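Long-range contacts in pectate lyase (Bacillus, PDB 3VMV), which probably cleaves polygalacturonate (pectate) by eliminative lysis, as a secreted polysaccharide lyase of family 1: residues Q5-N11 and E163-V167; I107-S111 and G321-N326; H183-A187 and I211-D215; G275-L279 and L292-F298. All coordinates share one frame; numbering follows the deposited sequence.

Contact 1 of 4, residues Q5-N11 and E163-V167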
loop_
_atom_site.group_PDB
_atom_site.type_symbol
_atom_site.label_atom_id
_atom_site.label_comp_id
_atom_site.label_asym_id
_atom_site.label_seq_id
_atom_site.Cartn_x
_atom_site.Cartn_y
_atom_site.Cartn_z
ATOM N N GLN A 5 -5.784 2.474 -12.451
ATOM C CA GLN A 5 -4.806 3.318 -13.116
ATOM C C GLN A 5 -3.402 2.838 -12.806
ATOM O O GLN A 5 -3.180 2.161 -11.804
ATOM C CB GLN A 5 -4.897 4.786 -12.664
ATOM C CG GLN A 5 -6.129 5.549 -13.160
ATOM C CD GLN A 5 -5.835 7.051 -13.353
ATOM O OE1 GLN A 5 -6.148 7.889 -12.497
ATOM N NE2 GLN A 5 -5.239 7.385 -14.478
ATOM N N GLY A 6 -2.432 3.205 -13.649
ATOM C CA GLY A 6 -1.043 3.043 -13.260
ATOM C C GLY A 6 -0.493 1.638 -13.436
ATOM O O GLY A 6 -0.910 0.878 -14.296
ATOM N N TYR A 7 0.478 1.300 -12.604
ATOM C CA TYR A 7 1.261 0.114 -12.895
ATOM C C TYR A 7 0.463 -1.211 -12.861
ATOM O O TYR A 7 0.784 -2.123 -13.623
ATOM C CB TYR A 7 2.440 0.043 -11.943
ATOM C CG TYR A 7 3.632 0.872 -12.361
ATOM C CD1 TYR A 7 4.345 0.568 -13.521
ATOM C CD2 TYR A 7 4.086 1.920 -11.555
ATOM C CE1 TYR A 7 5.485 1.320 -13.869
ATOM C CE2 TYR A 7 5.230 2.622 -11.853
ATOM C CZ TYR A 7 5.916 2.328 -13.028
ATOM O OH TYR A 7 7.049 3.048 -13.345
ATOM N N ALA A 8 -0.581 -1.337 -12.031
ATOM C CA ALA A 8 -1.352 -2.583 -12.026
ATOM C C ALA A 8 -2.118 -2.790 -13.353
ATOM O O ALA A 8 -2.592 -3.875 -13.617
ATOM C CB ALA A 8 -2.290 -2.644 -10.799
ATOM N N SER A 9 -2.214 -1.734 -14.172
ATOM C CA SER A 9 -2.876 -1.839 -15.478
ATOM C C SER A 9 -1.966 -2.432 -16.538
ATOM O O SER A 9 -2.431 -2.813 -17.614
ATOM C CB SER A 9 -3.436 -0.491 -15.941
ATOM O OG SER A 9 -2.431 0.343 -16.488
ATOM N N MET A 10 -0.669 -2.483 -16.246
ATOM C CA MET A 10 0.315 -3.008 -17.185
ATOM C C MET A 10 0.446 -4.499 -16.977
ATOM O O MET A 10 -0.246 -5.081 -16.128
ATOM C CB MET A 10 1.685 -2.352 -16.977
ATOM C CG MET A 10 1.635 -0.827 -17.154
ATOM S SD MET A 10 3.208 -0.011 -17.105
ATOM C CE MET A 10 3.985 -0.586 -18.609
ATOM N N ASN A 11 1.325 -5.109 -17.765
ATOM C CA ASN A 11 1.628 -6.529 -17.637
ATOM C C ASN A 11 0.363 -7.361 -17.727
ATOM O O ASN A 11 0.220 -8.355 -17.027
ATOM C CB ASN A 11 2.367 -6.800 -16.320
ATOM C CG ASN A 11 2.953 -8.198 -16.260
ATOM O OD1 ASN A 11 3.619 -8.637 -17.199
ATOM N ND2 ASN A 11 2.712 -8.907 -15.154
ATOM N N GLU A 163 5.615 -6.578 -7.978
ATOM C CA GLU A 163 5.731 -5.689 -9.138
ATOM C C GLU A 163 4.354 -5.443 -9.705
ATOM O O GLU A 163 3.494 -6.341 -9.663
ATOM C CB GLU A 163 6.586 -6.356 -10.238
ATOM C CG GLU A 163 7.074 -5.427 -11.328
ATOM C CD GLU A 163 8.152 -6.111 -12.187
ATOM O OE1 GLU A 163 8.314 -7.335 -12.043
ATOM O OE2 GLU A 163 8.827 -5.447 -12.992
ATOM N N TYR A 164 4.165 -4.259 -10.306
ATOM C CA TYR A 164 2.923 -3.901 -11.005
ATOM C C TYR A 164 1.783 -3.775 -10.007
ATOM O O TYR A 164 0.818 -4.553 -10.020
ATOM C CB TYR A 164 2.572 -4.899 -12.163
ATOM C CG TYR A 164 3.610 -4.945 -13.267
ATOM C CD1 TYR A 164 3.755 -3.893 -14.147
ATOM C CD2 TYR A 164 4.439 -6.062 -13.418
ATOM C CE1 TYR A 164 4.720 -3.930 -15.143
ATOM C CE2 TYR A 164 5.387 -6.116 -14.413
ATOM C CZ TYR A 164 5.513 -5.044 -15.259
ATOM O OH TYR A 164 6.455 -5.077 -16.253
ATOM N N ILE A 165 1.895 -2.788 -9.119
ATOM C CA ILE A 165 0.995 -2.669 -7.976
ATOM C C ILE A 165 0.428 -1.257 -7.981
ATOM O O ILE A 165 1.194 -0.302 -8.199
ATOM C CB ILE A 165 1.769 -2.907 -6.688
ATOM C CG1 ILE A 165 2.551 -4.222 -6.812
ATOM C CG2 ILE A 165 0.812 -2.878 -5.467
ATOM C CD1 ILE A 165 3.375 -4.586 -5.636
ATOM N N THR A 166 -0.891 -1.128 -7.794
ATOM C CA THR A 166 -1.515 0.193 -7.653
ATOM C C THR A 166 -2.242 0.276 -6.338
ATOM O O THR A 166 -3.039 -0.606 -6.026
ATOM C CB THR A 166 -2.480 0.466 -8.791
ATOM O OG1 THR A 166 -1.746 0.640 -10.006
ATOM C CG2 THR A 166 -3.269 1.765 -8.554
ATOM N N VAL A 167 -1.964 1.340 -5.599
ATOM C CA VAL A 167 -2.544 1.613 -4.302
ATOM C C VAL A 167 -3.299 2.931 -4.486
ATOM O O VAL A 167 -2.670 3.991 -4.646
ATOM C CB VAL A 167 -1.419 1.802 -3.300
ATOM C CG1 VAL A 167 -1.934 2.203 -1.900
ATOM C CG2 VAL A 167 -0.603 0.488 -3.218
#
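The parallel beta-helix of family 1 polysaccharide lyases turns a corner at Tyr164, and the N-terminal residues 5-11 lie against the outside of that corner and the start of strand 165-175. Thr166, whose side chain points outward from the strand, does the polar work. Its hydroxyl OG1 donates to Gln5 O at 2.8 Å, meeting that oxygen in the carbonyl plane, and accepts from Ala8 N at 3.1 Å along a nearly straight N-H...O path of 165°. One buried hydroxyl is thus held by both ends of the bend, Gln5 and Ala8, and its rotation is fixed by a donor and an acceptor together. Chi1 of -69° sets OG1 beside the backbone N of Thr166 and turns it to the incoming chain, while Ala8 CB rests 3.4 Å from the same OG1. Residues 7-9 form a short 3-10 turn, and Gly6 O accepts from both Ser9 N and Ser9 OG. The turn also meets the Tyr164 ring: Tyr7 O lies at its edge, near its plane, and after the turn Met10 CB packs 3.8 Å from Tyr164 CD1. The Tyr7 side chain also packs against Phe298, Pro300 and Pro301 of another loop. Asn11 covers one face of Tyr164: the Asn11 amide lies stacked on the phenol ring, the two planes 15° apart, and Asn11 CB makes a CH-pi contact 3.5 Å from the centroid of the Tyr164 ring, almost exactly over its centre.

Contact 2 of 4, residues I107-S111 and G321-N326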
loop_
_atom_site.group_PDB
_atom_site.type_symbol
_atom_site.label_atom_id
_atom_site.label_comp_id
_atom_site.label_asym_id
_atom_site.label_seq_id
_atom_site.Cartn_x
_atom_site.Cartn_y
_atom_site.Cartn_z
ATOM N N ILE A 107 -7.803 -6.078 -3.633
ATOM C CA ILE A 107 -8.330 -5.906 -2.264
ATOM C C ILE A 107 -8.988 -4.537 -2.231
ATOM O O ILE A 107 -8.323 -3.511 -2.490
ATOM C CB ILE A 107 -7.208 -5.993 -1.251
ATOM C CG1 ILE A 107 -6.459 -7.316 -1.399
ATOM C CG2 ILE A 107 -7.733 -5.784 0.200
ATOM C CD1 ILE A 107 -5.249 -7.458 -0.571
ATOM N N GLN A 108 -10.285 -4.515 -1.964
ATOM C CA GLN A 108 -11.052 -3.289 -2.150
ATOM C C GLN A 108 -12.103 -3.140 -1.075
ATOM O O GLN A 108 -12.797 -4.115 -0.673
ATOM C CB GLN A 108 -11.699 -3.386 -3.518
ATOM C CG GLN A 108 -12.442 -2.137 -3.937
ATOM C CD GLN A 108 -12.888 -2.222 -5.381
ATOM O OE1 GLN A 108 -12.572 -1.346 -6.225
ATOM N NE2 GLN A 108 -13.634 -3.244 -5.677
ATOM N N ASN A 109 -12.326 -1.897 -0.655
ATOM C CA ASN A 109 -13.414 -1.568 0.266
ATOM C C ASN A 109 -13.410 -2.323 1.599
ATOM O O ASN A 109 -14.475 -2.706 2.106
ATOM C CB ASN A 109 -14.787 -1.749 -0.408
ATOM C CG ASN A 109 -15.898 -1.015 0.317
ATOM O OD1 ASN A 109 -15.730 0.147 0.732
ATOM N ND2 ASN A 109 -17.041 -1.695 0.482
ATOM N N VAL A 110 -12.220 -2.560 2.137
ATOM C CA VAL A 110 -12.136 -3.113 3.501
ATOM C C VAL A 110 -11.380 -2.172 4.451
ATOM O O VAL A 110 -10.560 -1.349 4.020
ATOM C CB VAL A 110 -11.436 -4.532 3.509
ATOM C CG1 VAL A 110 -12.223 -5.510 2.674
ATOM C CG2 VAL A 110 -9.973 -4.408 3.002
ATOM N N SER A 111 -11.626 -2.320 5.753
ATOM C CA SER A 111 -10.858 -1.607 6.755
ATOM C C SER A 111 -10.004 -2.629 7.463
ATOM O O SER A 111 -10.539 -3.655 7.887
ATOM C CB SER A 111 -11.766 -0.947 7.779
ATOM O OG SER A 111 -12.624 -0.006 7.122
ATOM N N GLY A 321 -11.386 5.865 0.833
ATOM C CA GLY A 321 -11.824 4.995 1.912
ATOM C C GLY A 321 -13.031 4.126 1.599
ATOM O O GLY A 321 -13.418 3.939 0.425
ATOM N N VAL A 322 -13.594 3.548 2.665
ATOM C CA VAL A 322 -14.647 2.539 2.535
ATOM C C VAL A 322 -16.030 3.153 2.428
ATOM O O VAL A 322 -16.236 4.327 2.788
ATOM C CB VAL A 322 -14.603 1.526 3.710
ATOM C CG1 VAL A 322 -13.267 0.795 3.711
ATOM C CG2 VAL A 322 -14.872 2.223 5.068
ATOM N N GLY A 323 -16.985 2.326 1.996
ATOM C CA GLY A 323 -18.371 2.747 1.859
ATOM C C GLY A 323 -18.631 3.644 0.661
ATOM O O GLY A 323 -19.693 4.284 0.607
ATOM N N VAL A 324 -17.688 3.729 -0.275
ATOM C CA VAL A 324 -17.820 4.603 -1.450
ATOM C C VAL A 324 -18.160 3.790 -2.703
ATOM O O VAL A 324 -19.105 4.130 -3.431
ATOM C CB VAL A 324 -16.526 5.415 -1.679
ATOM C CG1 VAL A 324 -16.710 6.353 -2.869
ATOM C CG2 VAL A 324 -16.206 6.227 -0.416
ATOM N N ILE A 325 -17.400 2.723 -2.943
ATOM C CA ILE A 325 -17.504 1.943 -4.183
ATOM C C ILE A 325 -18.448 0.745 -4.114
ATOM O O ILE A 325 -18.828 0.211 -5.157
ATOM C CB ILE A 325 -16.117 1.433 -4.683
ATOM C CG1 ILE A 325 -15.460 0.492 -3.671
ATOM C CG2 ILE A 325 -15.201 2.583 -4.989
ATOM C CD1 ILE A 325 -15.817 -0.960 -3.883
ATOM N N ASN A 326 -18.838 0.312 -2.918
ATOM C CA ASN A 326 -19.555 -0.966 -2.833
ATOM C C ASN A 326 -20.481 -1.151 -1.639
ATOM O O ASN A 326 -20.237 -2.007 -0.787
ATOM C CB ASN A 326 -18.562 -2.130 -2.886
ATOM C CG ASN A 326 -19.241 -3.454 -3.083
ATOM O OD1 ASN A 326 -19.063 -4.376 -2.299
ATOM N ND2 ASN A 326 -20.055 -3.552 -4.135
HETATM O O HOH W 1 -15.254 2.304 -0.844
#
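Asn109 ties the C-terminal residues 321-326 to a turn of the parallel beta-helix. Its CB meets the end of Ile325, with CD1 at 3.7 Å, and from there the side chain runs outward with CG anti to the backbone N (chi1 -161°), which carries the amide into the curve of residues 321-326. At the tip the two branches part. OD1 accepts from Gly323 N at 2.8 Å, in the carbonyl plane and on a lone pair, with an N-H...O angle of 150°; a water donates to the same OD1 at 2.7 Å. That water also donates to Gly321 O and accepts from Val324 N, so it stitches the inside of the C-terminal bend to the asparagine. ND2 turns the other way, hydrogen-bonded to Gly85 O and Gly87 O of the preceding coil. Cut back to alanine, this position would probably leave Gly323 N and the water without their shared acceptor and take one donor from each of Gly85 O and Gly87 O, freeing the C-terminal bend to shift. Around this polar centre aliphatic groups pack against polar neighbours. Ile325 CD1 lies 3.5 Å from Gln108 CD, against the flank of that side chain, and Val322 CG1 sits 3.5 Å from Val110 O and 3.6 Å from Ser111 OG. The contact lies where strand 105-108 ends and the chain turns toward strand 111-113, with strand 78-85 beside it on one side and strand 132-135 on the other; residues 321-326, arriving from helix 309-319, close over this turn, with Val322 N bound to Glu138.

Contact 3 of 4, residues H183-A187 and I211-D215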
loop_
_atom_site.group_PDB
_atom_site.type_symbol
_atom_site.label_atom_id
_atom_site.label_comp_id
_atom_site.label_asym_id
_atom_site.label_seq_id
_atom_site.Cartn_x
_atom_site.Cartn_y
_atom_site.Cartn_z
ATOM N N HIS A 183 12.341 -4.189 1.720
ATOM C CA HIS A 183 12.541 -4.325 3.173
ATOM C C HIS A 183 14.009 -4.367 3.591
ATOM O O HIS A 183 14.315 -4.313 4.781
ATOM C CB HIS A 183 11.825 -5.606 3.687
ATOM C CG HIS A 183 12.546 -6.881 3.360
ATOM N ND1 HIS A 183 12.719 -7.348 2.073
ATOM C CD2 HIS A 183 13.221 -7.749 4.157
ATOM C CE1 HIS A 183 13.444 -8.454 2.088
ATOM N NE2 HIS A 183 13.768 -8.716 3.343
ATOM N N THR A 184 14.905 -4.493 2.618
ATOM C CA THR A 184 16.331 -4.616 2.891
ATOM C C THR A 184 17.131 -4.066 1.715
ATOM O O THR A 184 16.613 -3.958 0.605
ATOM C CB THR A 184 16.726 -6.076 3.157
ATOM O OG1 THR A 184 18.008 -6.097 3.803
ATOM C CG2 THR A 184 16.789 -6.887 1.858
ATOM N N ASP A 185 18.386 -3.695 1.967
ATOM C CA ASP A 185 19.242 -3.170 0.897
ATOM C C ASP A 185 19.822 -4.302 0.054
ATOM O O ASP A 185 21.048 -4.525 0.038
ATOM C CB ASP A 185 20.368 -2.341 1.496
ATOM C CG ASP A 185 19.855 -1.098 2.236
ATOM O OD1 ASP A 185 18.781 -0.541 1.866
ATOM O OD2 ASP A 185 20.555 -0.679 3.182
ATOM N N ASN A 186 18.931 -5.029 -0.620
ATOM C CA ASN A 186 19.323 -6.075 -1.567
ATOM C C ASN A 186 18.565 -5.814 -2.868
ATOM O O ASN A 186 17.319 -6.015 -2.948
ATOM C CB ASN A 186 18.987 -7.444 -0.973
ATOM C CG ASN A 186 19.383 -8.584 -1.878
ATOM O OD1 ASN A 186 19.531 -8.408 -3.090
ATOM N ND2 ASN A 186 19.612 -9.759 -1.285
ATOM N N ALA A 187 19.285 -5.283 -3.851
ATOM C CA ALA A 187 18.648 -4.918 -5.107
ATOM C C ALA A 187 17.942 -6.102 -5.736
ATOM O O ALA A 187 16.926 -5.923 -6.388
ATOM C CB ALA A 187 19.682 -4.384 -6.074
ATOM N N ILE A 211 11.051 3.908 0.298
ATOM C CA ILE A 211 11.240 3.264 -1.001
ATOM C C ILE A 211 12.695 2.917 -1.181
ATOM O O ILE A 211 13.539 3.805 -1.214
ATOM C CB ILE A 211 10.790 4.177 -2.192
ATOM C CG1 ILE A 211 9.373 4.701 -1.986
ATOM C CG2 ILE A 211 10.869 3.400 -3.533
ATOM C CD1 ILE A 211 9.032 5.830 -2.953
ATOM N N ARG A 212 12.987 1.624 -1.361
ATOM C CA ARG A 212 14.311 1.166 -1.773
ATOM C C ARG A 212 14.271 0.690 -3.216
ATOM O O ARG A 212 13.434 -0.147 -3.544
ATOM C CB ARG A 212 14.839 0.014 -0.906
ATOM C CG ARG A 212 15.168 0.404 0.525
ATOM C CD ARG A 212 15.509 -0.887 1.277
ATOM N NE ARG A 212 16.089 -0.677 2.611
ATOM C CZ ARG A 212 15.377 -0.758 3.740
ATOM N NH1 ARG A 212 14.063 -0.996 3.713
ATOM N NH2 ARG A 212 15.997 -0.583 4.901
ATOM N N TYR A 213 15.180 1.213 -4.055
ATOM C CA TYR A 213 15.422 0.726 -5.451
ATOM C C TYR A 213 14.329 0.963 -6.477
ATOM O O TYR A 213 14.633 1.206 -7.667
ATOM C CB TYR A 213 15.748 -0.806 -5.529
ATOM C CG TYR A 213 16.872 -1.249 -4.624
ATOM C CD1 TYR A 213 18.206 -0.968 -4.948
ATOM C CD2 TYR A 213 16.595 -1.898 -3.433
ATOM C CE1 TYR A 213 19.258 -1.344 -4.092
ATOM C CE2 TYR A 213 17.630 -2.277 -2.584
ATOM C CZ TYR A 213 18.948 -1.994 -2.928
ATOM O OH TYR A 213 19.970 -2.347 -2.088
ATOM N N ALA A 214 13.073 0.858 -6.038
ATOM C CA ALA A 214 11.935 0.806 -6.982
ATOM C C ALA A 214 11.650 2.113 -7.727
ATOM O O ALA A 214 11.947 3.193 -7.221
ATOM C CB ALA A 214 10.701 0.407 -6.242
ATOM N N ASP A 215 11.084 1.963 -8.933
ATOM C CA ASP A 215 10.405 3.074 -9.617
ATOM C C ASP A 215 8.948 3.143 -9.146
ATOM O O ASP A 215 8.186 2.133 -9.159
ATOM C CB ASP A 215 10.446 2.849 -11.126
ATOM C CG ASP A 215 11.868 2.995 -11.710
ATOM O OD1 ASP A 215 12.710 3.629 -11.064
ATOM O OD2 ASP A 215 12.128 2.426 -12.800
HETATM O O HOH W 2 18.848 0.097 5.231
#
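Arg212 lays its guanidinium over the backbone of residues 183-184, one face covered by Thr184 N, 3.5 Å above the plane, and by the carbonyl carbon of His183. Extended from CG to NE, the side chain brings NE to Asp185 OD1 at 2.8 Å in a salt bridge. OD1 lies at the guanidinium edge, yet it is approached from above the carboxylate plane, the two planes being 59° apart. A water accepts from Arg212 NH2 and donates to Asp185 OD2, closing a second bridge; OD1 is also held by Ser271 OG, and NH1 by Gly182 O. A methionine in its place would probably leave Asp185 without its charged mate and the water without this donor, so that this part of the loop is held less firmly. Tyr213, next along the chain, packs against the same loop. Ala187 CA sits over its face, 3.6 Å from the ring centroid in a CH-pi contact, with Ala187 CB 3.7 Å from Tyr213 CE1. The edge of the same ring meets Thr184 O. Arg212 ends strand 210-212, which pairs in parallel with strands 177-181 and 231-234; the 183-187 loop leaves the first of these and bends over the turn leading to strand 215-219.

Contact 4 of 4, residues G275-L279 and L292-F298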
loop_
_atom_site.group_PDB
_atom_site.type_symbol
_atom_site.label_atom_id
_atom_site.label_comp_id
_atom_site.label_asym_id
_atom_site.label_seq_id
_atom_site.Cartn_x
_atom_site.Cartn_y
_atom_site.Cartn_z
ATOM N N GLY A 275 18.163 7.738 -3.036
ATOM C CA GLY A 275 17.334 7.555 -4.229
ATOM C C GLY A 275 17.142 8.923 -4.870
ATOM O O GLY A 275 17.829 9.896 -4.546
ATOM N N TYR A 276 16.209 8.969 -5.819
ATOM C CA TYR A 276 15.972 10.166 -6.613
ATOM C C TYR A 276 14.486 10.526 -6.598
ATOM O O TYR A 276 13.616 9.677 -6.275
ATOM C CB TYR A 276 16.373 9.893 -8.058
ATOM C CG TYR A 276 17.811 9.522 -8.283
ATOM C CD1 TYR A 276 18.760 10.494 -8.562
ATOM C CD2 TYR A 276 18.206 8.197 -8.218
ATOM C CE1 TYR A 276 20.071 10.139 -8.801
ATOM C CE2 TYR A 276 19.506 7.837 -8.437
ATOM C CZ TYR A 276 20.433 8.817 -8.723
ATOM O OH TYR A 276 21.759 8.486 -8.967
ATOM N N TRP A 277 14.165 11.743 -7.035
ATOM C CA TRP A 277 12.748 12.191 -7.038
ATOM C C TRP A 277 12.580 13.206 -8.151
ATOM O O TRP A 277 13.468 14.059 -8.400
ATOM C CB TRP A 277 12.323 12.799 -5.687
ATOM C CG TRP A 277 13.418 13.665 -5.039
ATOM C CD1 TRP A 277 13.662 15.007 -5.236
ATOM C CD2 TRP A 277 14.397 13.212 -4.095
ATOM N NE1 TRP A 277 14.731 15.411 -4.464
ATOM C CE2 TRP A 277 15.223 14.323 -3.777
ATOM C CE3 TRP A 277 14.679 11.963 -3.522
ATOM C CZ2 TRP A 277 16.301 14.230 -2.883
ATOM C CZ3 TRP A 277 15.755 11.859 -2.630
ATOM C CH2 TRP A 277 16.554 12.984 -2.323
ATOM N N ASN A 278 11.455 13.121 -8.833
ATOM C CA ASN A 278 11.106 14.103 -9.850
ATOM C C ASN A 278 9.861 14.810 -9.304
ATOM O O ASN A 278 8.859 14.142 -9.027
ATOM C CB ASN A 278 10.827 13.354 -11.147
ATOM C CG ASN A 278 10.449 14.281 -12.270
ATOM O OD1 ASN A 278 10.518 15.511 -12.124
ATOM N ND2 ASN A 278 10.062 13.711 -13.409
ATOM N N LEU A 279 9.924 16.124 -9.123
ATOM C CA LEU A 279 8.849 16.856 -8.464
ATOM C C LEU A 279 8.163 17.736 -9.490
ATOM O O LEU A 279 8.812 18.536 -10.170
ATOM C CB LEU A 279 9.442 17.739 -7.356
ATOM C CG LEU A 279 10.415 17.004 -6.409
ATOM C CD1 LEU A 279 10.980 17.933 -5.314
ATOM C CD2 LEU A 279 9.795 15.795 -5.770
ATOM N N LEU A 292 14.290 21.771 -1.884
ATOM C CA LEU A 292 14.144 20.653 -2.842
ATOM C C LEU A 292 14.428 21.014 -4.313
ATOM O O LEU A 292 14.068 22.112 -4.794
ATOM C CB LEU A 292 12.735 20.087 -2.764
ATOM C CG LEU A 292 12.432 19.456 -1.422
ATOM C CD1 LEU A 292 10.914 19.103 -1.358
ATOM C CD2 LEU A 292 13.293 18.215 -1.229
ATOM N N ASN A 293 15.083 20.083 -4.998
ATOM C CA ASN A 293 15.301 20.119 -6.429
ATOM C C ASN A 293 14.903 18.761 -6.985
ATOM O O ASN A 293 15.014 17.759 -6.271
ATOM C CB ASN A 293 16.813 20.294 -6.749
ATOM C CG ASN A 293 17.425 21.578 -6.177
ATOM O OD1 ASN A 293 17.034 22.658 -6.554
ATOM N ND2 ASN A 293 18.394 21.444 -5.266
ATOM N N SER A 294 14.416 18.711 -8.224
ATOM C CA SER A 294 14.236 17.428 -8.899
ATOM C C SER A 294 15.589 16.832 -9.229
ATOM O O SER A 294 16.480 17.510 -9.723
ATOM C CB SER A 294 13.416 17.561 -10.186
ATOM O OG SER A 294 12.050 17.858 -9.914
ATOM N N THR A 295 15.750 15.562 -8.905
ATOM C CA THR A 295 17.030 14.904 -9.101
ATOM C C THR A 295 16.947 13.786 -10.144
ATOM O O THR A 295 17.922 13.092 -10.372
ATOM C CB THR A 295 17.623 14.353 -7.752
ATOM O OG1 THR A 295 16.787 13.285 -7.249
ATOM C CG2 THR A 295 17.684 15.475 -6.715
ATOM N N THR A 296 15.755 13.544 -10.717
ATOM C CA THR A 296 15.621 12.631 -11.843
ATOM C C THR A 296 14.526 13.162 -12.767
ATOM O O THR A 296 13.639 13.904 -12.301
ATOM C CB THR A 296 15.303 11.158 -11.401
ATOM O OG1 THR A 296 15.152 10.330 -12.567
ATOM C CG2 THR A 296 14.015 11.029 -10.555
ATOM N N ASN A 297 14.603 12.770 -14.047
ATOM C CA ASN A 297 13.550 13.050 -15.023
ATOM C C ASN A 297 12.548 11.900 -15.135
ATOM O O ASN A 297 11.644 11.949 -15.989
ATOM C CB ASN A 297 14.147 13.265 -16.414
ATOM C CG ASN A 297 15.090 14.429 -16.474
ATOM O OD1 ASN A 297 16.227 14.306 -16.961
ATOM N ND2 ASN A 297 14.633 15.572 -15.992
ATOM N N PHE A 298 12.701 10.868 -14.298
ATOM C CA PHE A 298 11.811 9.694 -14.334
ATOM C C PHE A 298 10.321 10.064 -14.411
ATOM O O PHE A 298 9.802 10.818 -13.570
ATOM C CB PHE A 298 12.032 8.794 -13.120
ATOM C CG PHE A 298 11.015 7.696 -13.018
ATOM C CD1 PHE A 298 11.015 6.638 -13.895
ATOM C CD2 PHE A 298 10.001 7.797 -12.080
ATOM C CE1 PHE A 298 10.028 5.636 -13.808
ATOM C CE2 PHE A 298 9.028 6.817 -11.989
ATOM C CZ PHE A 298 9.033 5.735 -12.856
HETATM O O HOH W 3 18.641 12.435 -5.396
HETATM O O HOH W 4 16.583 17.900 -3.456
HETATM O O HOH W 5 12.729 16.520 -13.758
#
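Trp277 and Thr295 exchange hydrogen bonds in both directions: Thr295 N donates to Trp277 O at 2.8 Å, nearly head-on to the carbonyl, and Trp277 N donates to Thr295 OG1 at 3.0 Å. Trp277 O also takes a longer bond from Thr296 N, from well above the carbonyl plane. Two side chains add further bonds. Ser294 OG accepts from Leu279 N at 2.9 Å, and Asn278 ND2 donates to Phe298 O at 2.9 Å, almost perfectly straight (176°), with Phe298 O in the amide plane. Asn278 carries its amide away from the strand N (chi1 180°) to reach that oxygen. Thr296 OG1 accepts from Phe298 N, an ST turn that shapes this end of the loop. Outward, Thr295 OG1 lies over one face of the Trp277 indole, and Thr295 CG2 comes 3.7 Å from Trp277 NE1, which makes a weak bond to Asn293 O. Tyr276 CB packs 3.6 Å from Thr296 CG2, while Leu279 CD1 meets Leu292 CB at 3.8 Å. The loop runs roughly perpendicular to strand 276-280, itself paired in parallel with strand 238-242: an irregular loop segment crossing the outside of a late coil of a parallel beta-helix.

Together the four contacts illustrate how a beta-helix is dressed by the chain that lies outside its coils. Contacts 1, 3 and 4 form a connected group: Tyr7 OH of contact 1 lies 3.4 Å from Phe298 CZ of contact 4, which in turn packs 3.6 Å from Asp215 CB of contact 3, and Tyr7 CE2 comes 4.0 Å from Asp215 O. Contact 2 stands apart, its centre about 33 Å from that of contact 4, and lies across the chain's centre from contacts 3 and 4; its nearest atoms are about 7 Å from contact 1. A sulfate, probably from crystallisation, lies about 4 Å from the Arg212 side chain in contact 3.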